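Putative periplasmic protein (PDB 3KN3) is a periplasmic binding protein of the LysR-substrate-domain type, able to bind glutathione and perhaps linked to tungstate uptake. Local coordinates at residues 10-13 with 14-17. Numbering follows the deposited sequence.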
loop_
_atom_site.group_PDB
_atom_site.type_symbol
_atom_site.label_atom_id
_atom_site.label_comp_id
_atom_site.label_asym_id
_atom_site.label_seq_id
_atom_site.Cartn_x
_atom_site.Cartn_y
_atom_site.Cartn_z
ATOM N N ALA A 10 14.023 -1.751 9.909
ATOM C CA ALA A 10 14.307 -1.944 8.503
ATOM C C ALA A 10 13.005 -1.778 7.738
ATOM O O ALA A 10 12.040 -2.502 7.983
ATOM C CB ALA A 10 14.904 -3.317 8.256
ATOM N N THR A 11 12.970 -0.814 6.825
ATOM C CA THR A 11 11.802 -0.628 5.990
ATOM C C THR A 11 12.147 -0.606 4.501
ATOM O O THR A 11 13.281 -0.869 4.083
ATOM C CB THR A 11 11.013 0.650 6.335
ATOM O OG1 THR A 11 9.767 0.621 5.635
ATOM C CG2 THR A 11 11.780 1.904 5.905
ATOM N N THR A 12 11.144 -0.274 3.709
ATOM C CA THR A 12 11.233 -0.376 2.266
ATOM C C THR A 12 11.288 0.997 1.621
ATOM O O THR A 12 10.659 1.951 2.078
ATOM C CB THR A 12 10.029 -1.139 1.732
ATOM O OG1 THR A 12 10.486 -2.299 1.035
ATOM C CG2 THR A 12 9.195 -0.255 0.828
ATOM N N THR A 13 12.049 1.097 0.548
ATOM C CA THR A 13 12.223 2.377 -0.117
ATOM C C THR A 13 10.885 3.010 -0.556
ATOM O O THR A 13 10.670 4.212 -0.397
ATOM C CB THR A 13 13.246 2.260 -1.273
ATOM O OG1 THR A 13 13.334 3.507 -1.961
ATOM C CG2 THR A 13 12.844 1.156 -2.241
ATOM N N SER A 14 9.966 2.205 -1.067
ATOM C CA SER A 14 8.667 2.756 -1.419
ATOM C C SER A 14 7.856 3.184 -0.183
ATOM O O SER A 14 7.141 4.185 -0.227
ATOM C CB SER A 14 7.879 1.806 -2.328
ATOM O OG SER A 14 7.687 0.546 -1.719
ATOM N N THR A 15 7.981 2.447 0.922
ATOM C CA THR A 15 7.280 2.821 2.158
ATOM C C THR A 15 7.799 4.159 2.673
ATOM O O THR A 15 7.033 5.053 3.028
ATOM C CB THR A 15 7.447 1.776 3.278
ATOM O OG1 THR A 15 6.958 0.510 2.842
ATOM C CG2 THR A 15 6.674 2.196 4.505
ATOM N N ASP A 16 9.117 4.285 2.703
ATOM C CA ASP A 16 9.756 5.511 3.140
ATOM C C ASP A 16 9.236 6.724 2.378
ATOM O O ASP A 16 9.060 7.794 2.962
ATOM C CB ASP A 16 11.258 5.403 2.965
ATOM C CG ASP A 16 11.986 6.612 3.507
ATOM O OD1 ASP A 16 11.462 7.245 4.455
ATOM O OD2 ASP A 16 13.075 6.930 2.985
ATOM N N ASN A 17 8.973 6.542 1.081
ATOM C CA ASN A 17 8.573 7.639 0.193
ATOM C C ASN A 17 7.168 8.163 0.378
ATOM O O ASN A 17 6.856 9.270 -0.043
ATOM C CB ASN A 17 8.769 7.243 -1.261
ATOM C CG ASN A 17 10.208 7.129 -1.615
ATOM O OD1 ASN A 17 11.071 7.676 -0.918
ATOM N ND2 ASN A 17 10.498 6.405 -2.686
#
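Thr12 and Asp16 show how a strand hands its chain over to a helix: the carbonyl O of Thr12, the last residue of strand 6-12, accepts the backbone N-H of Asp16 (O to N 2.9 Å) in a nearly straight bond (N-H...O 172°). One residue on, the N of Asn17 reaches the O of Thr13 at 3.2 Å, bent to 140°. Thr12 thus occupies the N-cap position, yet its side chain makes no capping bond; as modelled, its hydroxyl makes a weak hydrogen bond with that of Thr43.

The chi1 of Thr12, -121°, lies off the staggered positions, and the crowding of its CG2 against Ser14 OG and Thr15 OG1, 3.1 Å from each, makes the placement of this side chain doubtful.

Thr11 meets the helix from the strand, its OG1 3.5 Å from Thr15 CB, while the same hydroxyl is hydrogen-bonded to the carbonyl of Phe59 on the adjacent strand. On the outer side, Thr13 and Asn17 run alongside each other and point the same way. Asp16 turns back to strand 35-41, where OD1 accepts the indole N-H (NE1) of Trp38.

A parallel strand that passes directly into a helix is the beta-alpha junction of alpha/beta folds, here in a periplasmic binding protein fold; Thr12 and Thr43 belong to the site where glutathione has been seen in this protein, though none is bound to this chain.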